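Local coordinates for protein cephalosporin acylase (Bacillus halodurans, PDB 2NLZ) that probably hydrolyses the side-chain amide of cephalosporins or gamma-glutamyl amides, as a gamma-glutamyltranspeptidase-like Ntn hydrolase, at residues D71-W77 with H419-F425; P269-L274 with V315-M321; L277-I282 with L328-A334; V309-Y314 with P348-T352. The protein carries 1 engineered substitution. All blocks are in the same frame, centred on the assembly; numbering follows the deposited sequence.

Overall arrangement
Following the chain from its N terminus, strand 71-78 supplies the first half of interaction 1, whose partner, 419-425, arrives more than 340 residues later, so this contact closes a loop holding all the others. Inside it, interactions 2, 3 and 4 cross pairwise: 269-274 and 277-282 come first, then 309-314, and their partners 315-321, 328-334 and 348-352 follow in the same order. Interaction 2 joins the loop before helix 274-283 to the one leaving helix 294-314; interactions 3 and 4 add helix 331-338 and the loop before strand 359-365. Interaction 2 touches interaction 1 through Asn270 O and His419 N, 2.8 Å apart; the centres of interactions 3 and 4 lie about 12 Å apart.

Interaction 1 of 4, residues D71-W77 with H419-F425; sequences DAFALVW and HTIIPGF
Segment 71-77 is regular beta strand, while 419-425 is loop with a kink at Thr420 (phi/psi -85/-31) and is extended from Ile421 on, its end, Gly424-Phe425, lying in a strand; their end-to-end directions differ by 17°. The closest CA pair is Ala74 and Pro423, 6.1 Å apart. At the start, Asp71 (chi1 p) brings OD2 to 2.9 Å from His419 NE2, a weak hydrogen bond with an N-H...O angle of 124°; Asp71 OD1 is also weakly bonded to Gln395 and Gly89. Phe73 points toward the other segment with chi1 m and turns its ring edge to the His419 imidazole face: an edge-to-face pair with centroids 5.0 Å apart and planes at 62°. Phe73 CD2 also lies 3.5 Å from Ile421 CG2, and Phe73 CB 3.7 Å from Pro423 CG. Both edges of the strand are already hydrogen-bonded, to Ser376, Ile374 and Ser372 on one neighbour and to Gly87 and Leu85 on the other, so 419-425 covers a face of the strand instead of joining its edge, as expected where layers pack in the sandwich of an Ntn hydrolase. Ala74 directs its CB away. Leu75 (m,t) places CD1 3.6 Å from Pro423 O and 3.7 Å from Phe425 CB. Trp77 (chi1 t) sends its ring end away, and its CB meets Phe425 CZ at 3.7 Å; Leu82 and Pro432 also touch the Phe425 side chain.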
loop_
_atom_site.group_PDB
_atom_site.type_symbol
_atom_site.label_atom_id
_atom_site.label_comp_id
_atom_site.label_asym_id
_atom_site.label_seq_id
_atom_site.Cartn_x
_atom_site.Cartn_y
_atom_site.Cartn_z
ATOM N N ASP D 71 -38.823 10.572 -8.546
ATOM C CA ASP D 71 -39.394 10.880 -7.232
ATOM C C ASP D 71 -38.291 11.138 -6.206
ATOM O O ASP D 71 -37.116 10.923 -6.508
ATOM C CB ASP D 71 -40.513 9.922 -6.750
ATOM C CG ASP D 71 -40.237 8.478 -7.025
ATOM O OD1 ASP D 71 -41.228 7.750 -7.223
ATOM O OD2 ASP D 71 -39.062 8.067 -7.039
ATOM N N ALA D 72 -38.673 11.633 -5.026
ATOM C CA ALA D 72 -37.714 12.102 -4.023
ATOM C C ALA D 72 -38.075 11.690 -2.598
ATOM O O ALA D 72 -39.193 11.270 -2.336
ATOM C CB ALA D 72 -37.584 13.614 -4.105
ATOM N N PHE D 73 -37.119 11.814 -1.684
ATOM C CA PHE D 73 -37.347 11.570 -0.254
ATOM C C PHE D 73 -36.513 12.546 0.570
ATOM O O PHE D 73 -35.420 12.961 0.144
ATOM C CB PHE D 73 -36.953 10.143 0.134
ATOM C CG PHE D 73 -37.981 9.095 -0.209
ATOM C CD1 PHE D 73 -38.904 8.681 0.729
ATOM C CD2 PHE D 73 -37.988 8.482 -1.464
ATOM C CE1 PHE D 73 -39.828 7.692 0.420
ATOM C CE2 PHE D 73 -38.917 7.495 -1.787
ATOM C CZ PHE D 73 -39.835 7.100 -0.842
ATOM N N ALA D 74 -37.007 12.903 1.757
ATOM C CA ALA D 74 -36.266 13.827 2.627
ATOM C C ALA D 74 -36.481 13.601 4.110
ATOM O O ALA D 74 -37.590 13.292 4.550
ATOM C CB ALA D 74 -36.565 15.279 2.274
ATOM N N LEU D 75 -35.392 13.727 4.863
ATOM C CA LEU D 75 -35.460 13.883 6.301
ATOM C C LEU D 75 -34.951 15.279 6.602
ATOM O O LEU D 75 -33.781 15.588 6.363
ATOM C CB LEU D 75 -34.638 12.823 7.037
ATOM C CG LEU D 75 -35.328 11.478 7.313
ATOM C CD1 LEU D 75 -34.410 10.497 8.017
ATOM C CD2 LEU D 75 -36.583 11.698 8.135
ATOM N N VAL D 76 -35.839 16.136 7.093
ATOM C CA VAL D 76 -35.469 17.524 7.366
ATOM C C VAL D 76 -35.606 17.852 8.852
ATOM O O VAL D 76 -36.641 17.596 9.469
ATOM C CB VAL D 76 -36.239 18.529 6.437
ATOM C CG1 VAL D 76 -37.662 18.080 6.223
ATOM C CG2 VAL D 76 -36.217 19.926 7.005
ATOM N N TRP D 77 -34.527 18.372 9.425
ATOM C CA TRP D 77 -34.545 18.813 10.815
ATOM C C TRP D 77 -34.664 20.310 10.867
ATOM O O TRP D 77 -33.779 21.027 10.404
ATOM C CB TRP D 77 -33.275 18.411 11.553
ATOM C CG TRP D 77 -33.269 18.799 13.011
ATOM C CD1 TRP D 77 -32.907 20.012 13.551
ATOM C CD2 TRP D 77 -33.612 17.957 14.122
ATOM N NE1 TRP D 77 -33.008 19.967 14.926
ATOM C CE2 TRP D 77 -33.436 18.719 15.298
ATOM C CE3 TRP D 77 -34.046 16.627 14.236
ATOM C CZ2 TRP D 77 -33.684 18.196 16.561
ATOM C CZ3 TRP D 77 -34.298 16.115 15.491
ATOM C CH2 TRP D 77 -34.119 16.896 16.635
ATOM N N HIS D 419 -39.120 1.016 -2.343
ATOM C CA HIS D 419 -38.288 2.084 -2.896
ATOM C C HIS D 419 -36.871 1.989 -2.352
ATOM O O HIS D 419 -36.685 1.820 -1.155
ATOM C CB HIS D 419 -38.890 3.447 -2.548
ATOM C CG HIS D 419 -38.868 4.421 -3.680
ATOM N ND1 HIS D 419 -37.734 5.116 -4.041
ATOM C CD2 HIS D 419 -39.839 4.820 -4.531
ATOM C CE1 HIS D 419 -38.009 5.903 -5.064
ATOM N NE2 HIS D 419 -39.280 5.741 -5.384
ATOM N N THR D 420 -35.881 2.105 -3.234
ATOM C CA THR D 420 -34.472 1.914 -2.852
ATOM C C THR D 420 -33.791 3.154 -2.278
ATOM O O THR D 420 -32.875 3.051 -1.463
ATOM C CB THR D 420 -33.627 1.419 -4.036
ATOM O OG1 THR D 420 -33.767 2.326 -5.143
ATOM C CG2 THR D 420 -34.053 0.009 -4.431
ATOM N N ILE D 421 -34.231 4.311 -2.758
ATOM C CA ILE D 421 -33.815 5.609 -2.286
ATOM C C ILE D 421 -34.086 5.786 -0.794
ATOM O O ILE D 421 -35.238 5.730 -0.347
ATOM C CB ILE D 421 -34.625 6.651 -3.020
ATOM C CG1 ILE D 421 -34.052 6.929 -4.389
ATOM C CG2 ILE D 421 -34.669 7.966 -2.283
ATOM C CD1 ILE D 421 -34.877 8.019 -5.027
ATOM N N ILE D 422 -33.032 6.005 -0.018
ATOM C CA ILE D 422 -33.180 6.191 1.425
ATOM C C ILE D 422 -32.272 7.285 2.017
ATOM O O ILE D 422 -31.048 7.154 2.046
ATOM C CB ILE D 422 -33.030 4.839 2.221
ATOM C CG1 ILE D 422 -31.644 4.196 2.031
ATOM C CG2 ILE D 422 -34.150 3.846 1.844
ATOM C CD1 ILE D 422 -31.335 3.079 3.028
ATOM N N PRO D 423 -32.882 8.380 2.486
ATOM C CA PRO D 423 -32.114 9.415 3.155
ATOM C C PRO D 423 -32.049 9.113 4.645
ATOM O O PRO D 423 -33.051 8.715 5.256
ATOM C CB PRO D 423 -32.948 10.669 2.915
ATOM C CG PRO D 423 -34.375 10.174 2.805
ATOM C CD PRO D 423 -34.321 8.701 2.425
ATOM N N GLY D 424 -30.876 9.293 5.233
ATOM C CA GLY D 424 -30.702 8.948 6.634
ATOM C C GLY D 424 -30.469 10.166 7.488
ATOM O O GLY D 424 -29.993 11.190 7.003
ATOM N N PHE D 425 -30.808 10.049 8.767
ATOM C CA PHE D 425 -30.463 11.081 9.736
ATOM C C PHE D 425 -29.987 10.491 11.051
ATOM O O PHE D 425 -30.523 9.489 11.518
ATOM C CB PHE D 425 -31.649 12.005 9.993
ATOM C CG PHE D 425 -31.251 13.409 10.372
ATOM C CD1 PHE D 425 -31.188 14.404 9.404
ATOM C CD2 PHE D 425 -30.945 13.737 11.693
ATOM C CE1 PHE D 425 -30.824 15.700 9.744
ATOM C CE2 PHE D 425 -30.579 15.032 12.040
ATOM C CZ PHE D 425 -30.524 16.014 11.061
#

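Interaction 2 of 4, residues P269-L274 with V315-M321; sequences PNGQGL and VTEPSDM
Two irregular loops meet here, with CA atoms nearest at Asn270 and Thr316 (4.7 Å) and at Pro269 and Val315 (5.8 Å). Val315 is the first residue to leave helical phi/psi after helix 294-314, and with chi1 t it points toward 269-274: its CG1 lies 3.5 Å from Gly271 O and 4.2 Å from Pro269 CB, while its CG2 is 3.9 Å from Leu274 CG, so the branches fill the bend of the other loop. The CA-to-CB bond of Thr316 points away; its OG1 is hydrogen-bonded to Asn409, and the contact with 269-274 runs through its backbone: Asn270 N donates to Thr316 O at 3.1 Å, weakly, at 133°. Asn270 has positive phi (87/-67), and its OD1 bonds to Asn86. Glu317 also faces away and forms a salt bridge with Arg416. Pro318 brings CG to 3.9 Å from Pro269 O. From Glu317 the chain coils up, Asp320 N bonding to Glu317 O at 2.8 Å and Met321 N to Pro318 O at 3.3 Å, which returns Met321 to the contact: with chi1 m and chi2 t, its SD reaches 3.4 Å from Pro269 CB. The pair thus connects the exit of helix 294-314 to the entry of helix 274-283, with Pro269 and Leu274 resting on Val325 of helix 325-328 and on Ile255 of strand 250-259.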
loop_
_atom_site.group_PDB
_atom_site.type_symbol
_atom_site.label_atom_id
_atom_site.label_comp_id
_atom_site.label_asym_id
_atom_site.label_seq_id
_atom_site.Cartn_x
_atom_site.Cartn_y
_atom_site.Cartn_z
ATOM N N PRO D 269 -41.469 2.504 5.718
ATOM C CA PRO D 269 -41.917 1.718 4.574
ATOM C C PRO D 269 -42.701 2.422 3.475
ATOM O O PRO D 269 -43.309 3.477 3.687
ATOM C CB PRO D 269 -42.743 0.632 5.231
ATOM C CG PRO D 269 -41.940 0.313 6.420
ATOM C CD PRO D 269 -41.421 1.650 6.921
ATOM N N ASN D 270 -42.740 1.729 2.340
ATOM C CA ASN D 270 -42.594 2.304 1.015
ATOM C C ASN D 270 -41.062 2.310 0.795
ATOM O O ASN D 270 -40.552 1.530 0.002
ATOM C CB ASN D 270 -43.239 3.695 0.909
ATOM C CG ASN D 270 -43.359 4.201 -0.537
ATOM O OD1 ASN D 270 -43.678 5.368 -0.756
ATOM N ND2 ASN D 270 -43.107 3.333 -1.519
ATOM N N GLY D 271 -40.335 3.125 1.561
ATOM C CA GLY D 271 -38.867 3.167 1.507
ATOM C C GLY D 271 -38.213 2.016 2.248
ATOM O O GLY D 271 -38.783 1.476 3.202
ATOM N N GLN D 272 -37.003 1.651 1.817
ATOM C CA GLN D 272 -36.326 0.437 2.304
ATOM C C GLN D 272 -35.354 0.666 3.469
ATOM O O GLN D 272 -34.602 -0.246 3.843
ATOM C CB GLN D 272 -35.618 -0.305 1.152
ATOM C CG GLN D 272 -34.330 0.357 0.636
ATOM C CD GLN D 272 -33.473 -0.571 -0.201
ATOM O OE1 GLN D 272 -32.854 -0.146 -1.167
ATOM N NE2 GLN D 272 -33.413 -1.838 0.181
ATOM N N GLY D 273 -35.383 1.865 4.050
ATOM C CA GLY D 273 -34.497 2.222 5.159
ATOM C C GLY D 273 -34.607 1.287 6.346
ATOM O O GLY D 273 -33.653 1.096 7.099
ATOM N N LEU D 274 -35.795 0.709 6.500
ATOM C CA LEU D 274 -36.079 -0.352 7.453
ATOM C C LEU D 274 -34.934 -1.370 7.571
ATOM O O LEU D 274 -34.579 -1.782 8.675
ATOM C CB LEU D 274 -37.354 -1.064 6.992
ATOM C CG LEU D 274 -38.181 -1.904 7.953
ATOM C CD1 LEU D 274 -37.520 -3.239 8.248
ATOM C CD2 LEU D 274 -38.387 -1.108 9.201
ATOM N N VAL D 315 -41.388 -5.263 3.065
ATOM C CA VAL D 315 -41.503 -3.808 2.868
ATOM C C VAL D 315 -42.141 -3.420 1.537
ATOM O O VAL D 315 -41.663 -3.790 0.462
ATOM C CB VAL D 315 -40.162 -3.060 3.083
ATOM C CG1 VAL D 315 -40.268 -1.603 2.657
ATOM C CG2 VAL D 315 -39.736 -3.142 4.546
ATOM N N THR D 316 -43.244 -2.686 1.653
ATOM C CA THR D 316 -43.998 -2.136 0.534
ATOM C C THR D 316 -44.924 -1.033 1.074
ATOM O O THR D 316 -44.804 -0.642 2.241
ATOM C CB THR D 316 -44.831 -3.225 -0.162
ATOM O OG1 THR D 316 -45.567 -2.640 -1.241
ATOM C CG2 THR D 316 -45.796 -3.881 0.818
ATOM N N GLU D 317 -45.828 -0.531 0.233
ATOM C CA GLU D 317 -46.910 0.361 0.685
ATOM C C GLU D 317 -47.511 -0.129 2.018
ATOM O O GLU D 317 -48.023 -1.252 2.081
ATOM C CB GLU D 317 -48.009 0.445 -0.389
ATOM C CG GLU D 317 -49.275 1.185 0.031
ATOM C CD GLU D 317 -49.132 2.686 -0.080
ATOM O OE1 GLU D 317 -49.248 3.372 0.960
ATOM O OE2 GLU D 317 -48.893 3.180 -1.203
ATOM N N PRO D 318 -47.445 0.708 3.080
ATOM C CA PRO D 318 -47.813 0.351 4.462
ATOM C C PRO D 318 -49.097 -0.469 4.600
ATOM O O PRO D 318 -49.141 -1.403 5.400
ATOM C CB PRO D 318 -47.983 1.711 5.134
ATOM C CG PRO D 318 -46.998 2.571 4.435
ATOM C CD PRO D 318 -46.982 2.106 2.995
ATOM N N SER D 319 -50.111 -0.129 3.808
ATOM C CA SER D 319 -51.409 -0.800 3.850
ATOM C C SER D 319 -51.346 -2.247 3.355
ATOM O O SER D 319 -52.073 -3.105 3.852
ATOM C CB SER D 319 -52.429 -0.010 3.033
ATOM O OG SER D 319 -52.344 1.375 3.305
ATOM N N ASP D 320 -50.472 -2.513 2.386
ATOM C CA ASP D 320 -50.325 -3.854 1.816
ATOM C C ASP D 320 -49.281 -4.691 2.553
ATOM O O ASP D 320 -49.007 -5.822 2.143
ATOM C CB ASP D 320 -49.975 -3.787 0.319
ATOM C CG ASP D 320 -51.159 -3.374 -0.553
ATOM O OD1 ASP D 320 -51.515 -4.134 -1.477
ATOM O OD2 ASP D 320 -51.732 -2.290 -0.326
ATOM N N MET D 321 -48.711 -4.146 3.630
ATOM C CA MET D 321 -47.676 -4.849 4.405
ATOM C C MET D 321 -48.255 -5.958 5.278
ATOM O O MET D 321 -49.257 -5.763 5.966
ATOM C CB MET D 321 -46.845 -3.880 5.251
ATOM C CG MET D 321 -45.752 -3.167 4.466
ATOM S SD MET D 321 -44.664 -2.130 5.457
ATOM C CE MET D 321 -44.003 -3.316 6.635
#

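Interaction 3 of 4, residues L277-I282 with L328-A334; sequences LEALNI and LLSDEYA
An N-capped helix start packs on the side of another helix: 277-282 lies within helix 274-283, and Ser330 occupies the N-cap position of helix 331-338. Ser330 chi1 is p, so OG receives a weak capping bond from Tyr333 N at 3.4 Å and is also hydrogen-bonded to Gln327 O. The CA atoms approach most closely at Ile282 and Ala334 (4.7 Å) and at Glu278 and Leu329 (5.6 Å). Leu329, just past helix 325-328, has off-well rotamers (chi1 -100°, chi2 32°) that swing CD1 to 3.8 Å from Glu278 N and 4.1 Å from Leu277 CB. Glu278 is extended (t,t), its CG 3.7 Å from Leu328 O and its OE2 3.6 Å from Tyr333 CE2. Tyr333 (chi1 t) sends its hydroxyl on to a hydrogen bond with Asp310 of helix 294-314. Asn281 points toward 328-334 with chi1 at -140°, between wells, which sets ND2 3.0 Å from Leu329 O and 3.9 Å from Asp331 OD1. Ala334 faces helix 274-283, and its small side chain permits the short backbone approach: its CB stands 3.5 Å from Asn281 O.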
loop_
_atom_site.group_PDB
_atom_site.type_symbol
_atom_site.label_atom_id
_atom_site.label_comp_id
_atom_site.label_asym_id
_atom_site.label_seq_id
_atom_site.Cartn_x
_atom_site.Cartn_y
_atom_site.Cartn_z
ATOM N N LEU D 277 -31.962 -0.244 9.584
ATOM C CA LEU D 277 -32.434 -0.254 10.971
ATOM C C LEU D 277 -32.468 -1.646 11.626
ATOM O O LEU D 277 -31.924 -1.848 12.717
ATOM C CB LEU D 277 -33.812 0.405 11.034
ATOM C CG LEU D 277 -33.889 1.858 11.507
ATOM C CD1 LEU D 277 -32.652 2.633 11.187
ATOM C CD2 LEU D 277 -35.086 2.548 10.912
ATOM N N GLU D 278 -33.098 -2.600 10.951
ATOM C CA GLU D 278 -33.156 -3.974 11.428
ATOM C C GLU D 278 -31.757 -4.602 11.521
ATOM O O GLU D 278 -31.418 -5.238 12.528
ATOM C CB GLU D 278 -34.066 -4.812 10.526
ATOM C CG GLU D 278 -34.254 -6.243 11.002
ATOM C CD GLU D 278 -35.024 -7.090 10.012
ATOM O OE1 GLU D 278 -35.806 -6.538 9.209
ATOM O OE2 GLU D 278 -34.839 -8.317 10.034
ATOM N N ALA D 279 -30.949 -4.409 10.480
ATOM C CA ALA D 279 -29.568 -4.882 10.494
ATOM C C ALA D 279 -28.807 -4.315 11.690
ATOM O O ALA D 279 -28.214 -5.074 12.455
ATOM C CB ALA D 279 -28.860 -4.555 9.187
ATOM N N LEU D 280 -28.851 -2.996 11.874
ATOM C CA LEU D 280 -28.210 -2.384 13.043
ATOM C C LEU D 280 -28.711 -2.999 14.346
ATOM O O LEU D 280 -27.936 -3.166 15.298
ATOM C CB LEU D 280 -28.395 -0.859 13.088
ATOM C CG LEU D 280 -27.303 0.075 12.545
ATOM C CD1 LEU D 280 -25.939 -0.610 12.520
ATOM C CD2 LEU D 280 -27.656 0.598 11.164
ATOM N N ASN D 281 -29.997 -3.350 14.363
ATOM C CA ASN D 281 -30.643 -3.900 15.549
ATOM C C ASN D 281 -30.191 -5.328 15.859
ATOM O O ASN D 281 -30.060 -5.712 17.021
ATOM C CB ASN D 281 -32.160 -3.847 15.378
ATOM C CG ASN D 281 -32.871 -3.457 16.645
ATOM O OD1 ASN D 281 -32.344 -2.692 17.465
ATOM N ND2 ASN D 281 -34.089 -3.972 16.812
ATOM N N ILE D 282 -29.963 -6.107 14.808
ATOM C CA ILE D 282 -29.352 -7.425 14.937
ATOM C C ILE D 282 -27.904 -7.291 15.432
ATOM O O ILE D 282 -27.505 -7.931 16.399
ATOM C CB ILE D 282 -29.389 -8.192 13.591
ATOM C CG1 ILE D 282 -30.832 -8.489 13.175
ATOM C CG2 ILE D 282 -28.654 -9.496 13.706
ATOM C CD1 ILE D 282 -31.006 -8.844 11.702
ATOM N N LEU D 328 -40.750 -5.866 13.112
ATOM C CA LEU D 328 -39.445 -6.062 12.475
ATOM C C LEU D 328 -38.332 -5.363 13.249
ATOM O O LEU D 328 -37.176 -5.822 13.258
ATOM C CB LEU D 328 -39.447 -5.564 11.028
ATOM C CG LEU D 328 -40.331 -6.291 10.014
ATOM C CD1 LEU D 328 -40.479 -5.439 8.774
ATOM C CD2 LEU D 328 -39.799 -7.680 9.661
ATOM N N LEU D 329 -38.689 -4.265 13.910
ATOM C CA LEU D 329 -37.712 -3.448 14.612
ATOM C C LEU D 329 -37.603 -3.736 16.114
ATOM O O LEU D 329 -36.932 -3.007 16.853
ATOM C CB LEU D 329 -38.011 -1.972 14.352
ATOM C CG LEU D 329 -37.153 -1.269 13.290
ATOM C CD1 LEU D 329 -36.719 -2.196 12.155
ATOM C CD2 LEU D 329 -37.849 -0.018 12.754
ATOM N N SER D 330 -38.249 -4.810 16.556
ATOM C CA SER D 330 -38.309 -5.146 17.976
ATOM C C SER D 330 -37.059 -5.889 18.437
ATOM O O SER D 330 -36.462 -6.644 17.663
ATOM C CB SER D 330 -39.561 -5.978 18.280
ATOM O OG SER D 330 -39.420 -7.314 17.824
ATOM N N ASP D 331 -36.691 -5.669 19.703
ATOM C CA ASP D 331 -35.510 -6.269 20.326
ATOM C C ASP D 331 -35.529 -7.795 20.383
ATOM O O ASP D 331 -34.476 -8.430 20.255
ATOM C CB ASP D 331 -35.292 -5.711 21.733
ATOM C CG ASP D 331 -34.820 -4.272 21.727
ATOM O OD1 ASP D 331 -34.329 -3.795 20.679
ATOM O OD2 ASP D 331 -34.940 -3.611 22.776
ATOM N N GLU D 332 -36.712 -8.381 20.576
ATOM C CA GLU D 332 -36.831 -9.844 20.649
ATOM C C GLU D 332 -36.750 -10.511 19.277
ATOM O O GLU D 332 -36.310 -11.657 19.167
ATOM C CB GLU D 332 -38.087 -10.300 21.413
ATOM C CG GLU D 332 -39.413 -9.686 20.949
ATOM C CD GLU D 332 -39.850 -8.488 21.793
ATOM O OE1 GLU D 332 -39.019 -7.586 22.049
ATOM O OE2 GLU D 332 -41.033 -8.449 22.196
ATOM N N TYR D 333 -37.167 -9.795 18.239
ATOM C CA TYR D 333 -37.005 -10.286 16.875
ATOM C C TYR D 333 -35.561 -10.111 16.403
ATOM O O TYR D 333 -35.040 -10.923 15.636
ATOM C CB TYR D 333 -37.956 -9.586 15.914
ATOM C CG TYR D 333 -37.829 -10.072 14.489
ATOM C CD1 TYR D 333 -37.932 -11.426 14.188
ATOM C CD2 TYR D 333 -37.604 -9.177 13.440
ATOM C CE1 TYR D 333 -37.814 -11.877 12.888
ATOM C CE2 TYR D 333 -37.486 -9.622 12.126
ATOM C CZ TYR D 333 -37.594 -10.971 11.859
ATOM O OH TYR D 333 -37.483 -11.431 10.570
ATOM N N ALA D 334 -34.919 -9.046 16.859
ATOM C CA ALA D 334 -33.497 -8.875 16.622
ATOM C C ALA D 334 -32.767 -10.091 17.187
ATOM O O ALA D 334 -32.015 -10.759 16.476
ATOM C CB ALA D 334 -32.995 -7.589 17.272
#

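Interaction 4 of 4, residues V309-Y314 with P348-T352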
loop_
_atom_site.group_PDB
_atom_site.type_symbol
_atom_site.label_atom_id
_atom_site.label_comp_id
_atom_site.label_asym_id
_atom_site.label_seq_id
_atom_site.Cartn_x
_atom_site.Cartn_y
_atom_site.Cartn_z
ATOM N N VAL D 309 -33.259 -9.751 3.434
ATOM C CA VAL D 309 -34.241 -10.700 2.913
ATOM C C VAL D 309 -35.588 -10.516 3.622
ATOM O O VAL D 309 -36.649 -10.838 3.073
ATOM C CB VAL D 309 -33.747 -12.155 2.962
ATOM C CG1 VAL D 309 -34.500 -12.986 1.935
ATOM C CG2 VAL D 309 -32.288 -12.213 2.623
ATOM N N ASP D 310 -35.536 -9.962 4.829
ATOM C CA ASP D 310 -36.739 -9.542 5.525
ATOM C C ASP D 310 -37.347 -8.347 4.852
ATOM O O ASP D 310 -38.527 -8.365 4.514
ATOM C CB ASP D 310 -36.442 -9.200 6.978
ATOM C CG ASP D 310 -36.427 -10.415 7.856
ATOM O OD1 ASP D 310 -36.926 -11.472 7.409
ATOM O OD2 ASP D 310 -35.923 -10.323 8.988
ATOM N N GLY D 311 -36.539 -7.313 4.649
ATOM C CA GLY D 311 -36.995 -6.087 3.991
ATOM C C GLY D 311 -37.554 -6.328 2.600
ATOM O O GLY D 311 -38.531 -5.696 2.202
ATOM N N MET D 312 -36.944 -7.259 1.866
ATOM C CA MET D 312 -37.389 -7.586 0.510
ATOM C C MET D 312 -38.692 -8.372 0.508
ATOM O O MET D 312 -39.466 -8.303 -0.449
ATOM C CB MET D 312 -36.301 -8.344 -0.252
ATOM C CG MET D 312 -35.491 -7.475 -1.189
ATOM S SD MET D 312 -33.840 -8.155 -1.375
ATOM C CE MET D 312 -33.559 -7.936 -3.140
ATOM N N LYS D 313 -38.925 -9.115 1.586
ATOM C CA LYS D 313 -40.137 -9.907 1.736
ATOM C C LYS D 313 -41.315 -9.020 2.146
ATOM O O LYS D 313 -42.404 -9.120 1.574
ATOM C CB LYS D 313 -39.909 -11.030 2.764
ATOM C CG LYS D 313 -41.132 -11.892 3.098
ATOM C CD LYS D 313 -41.374 -13.009 2.077
ATOM C CE LYS D 313 -42.660 -13.799 2.377
ATOM N NZ LYS D 313 -42.636 -14.493 3.712
ATOM N N TYR D 314 -41.088 -8.137 3.114
ATOM C CA TYR D 314 -42.193 -7.469 3.790
ATOM C C TYR D 314 -42.440 -5.998 3.433
ATOM O O TYR D 314 -43.583 -5.542 3.502
ATOM C CB TYR D 314 -42.057 -7.624 5.314
ATOM C CG TYR D 314 -41.989 -9.062 5.782
ATOM C CD1 TYR D 314 -43.090 -9.917 5.657
ATOM C CD2 TYR D 314 -40.830 -9.569 6.357
ATOM C CE1 TYR D 314 -43.030 -11.247 6.089
ATOM C CE2 TYR D 314 -40.757 -10.893 6.791
ATOM C CZ TYR D 314 -41.855 -11.724 6.652
ATOM O OH TYR D 314 -41.763 -13.026 7.082
ATOM N N PRO D 348 -29.140 -16.750 3.478
ATOM C CA PRO D 348 -30.118 -15.888 4.143
ATOM C C PRO D 348 -31.577 -16.160 3.762
ATOM O O PRO D 348 -31.909 -16.228 2.579
ATOM C CB PRO D 348 -29.688 -14.487 3.710
ATOM C CG PRO D 348 -29.048 -14.677 2.385
ATOM C CD PRO D 348 -28.544 -16.094 2.299
ATOM N N GLU D 349 -32.432 -16.317 4.773
ATOM C CA GLU D 349 -33.862 -16.577 4.580
ATOM C C GLU D 349 -34.700 -15.594 5.407
ATOM O O GLU D 349 -34.238 -15.116 6.440
ATOM C CB GLU D 349 -34.207 -18.022 4.973
ATOM C CG GLU D 349 -33.559 -19.118 4.116
ATOM C CD GLU D 349 -34.108 -19.199 2.694
ATOM O OE1 GLU D 349 -35.239 -18.737 2.437
ATOM O OE2 GLU D 349 -33.399 -19.741 1.824
ATOM N N PRO D 350 -35.929 -15.278 4.951
ATOM C CA PRO D 350 -36.815 -14.390 5.698
ATOM C C PRO D 350 -37.272 -14.981 7.028
ATOM O O PRO D 350 -37.220 -16.192 7.215
ATOM C CB PRO D 350 -38.021 -14.234 4.768
ATOM C CG PRO D 350 -37.549 -14.650 3.434
ATOM C CD PRO D 350 -36.548 -15.713 3.689
ATOM N N GLY D 351 -37.721 -14.124 7.938
ATOM C CA GLY D 351 -38.154 -14.551 9.266
ATOM C C GLY D 351 -39.657 -14.498 9.468
ATOM O O GLY D 351 -40.419 -14.952 8.616
ATOM N N THR D 352 -40.074 -13.926 10.599
ATOM C CA THR D 352 -41.475 -13.924 11.047
ATOM C C THR D 352 -41.758 -12.715 11.974
ATOM O O THR D 352 -40.945 -11.800 12.051
ATOM C CB THR D 352 -41.807 -15.254 11.776
ATOM O OG1 THR D 352 -40.623 -15.777 12.393
ATOM C CG2 THR D 352 -42.381 -16.288 10.802
#
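Gly351 is held through both backbone polar atoms. Its N donates to Asp310 OD1 at 2.8 Å with a 151° N-H...O angle, and its O accepts a weaker bond from Tyr314 OH, also at 2.8 Å, near the plane of the tyrosine ring. The acceptor Asp310 and the donor Tyr314 are one turn apart, at positions i and i+4, which puts both side chains on the same flank of helix 294-314. The other carboxylate oxygen, Asp310 OD2, is shared with Tyr333 OH in a hydrogen bond and with Arg337 in a salt bridge, and Arg337 also bonds to Glu349 O. The segment 348-352 is a loop, not a strand, and residues 354-357 beyond it are unmodelled before strand 359-365 begins; in gamma-glutamyltranspeptidases the maturation cleavage falls just ahead of such a strand, and a mobile linker here would be consistent with that. The closest CA atoms are those of Asp310 and Pro350, 4.9 Å apart. Around them the packing is proline-rich: Val309, with chi1 t, sets CG2 3.6 Å from Pro348 CB and CG1 3.8 Å from Pro350 CG, and Lys313, exposed to solvent, has its CB 4.2 Å from Pro350 CB.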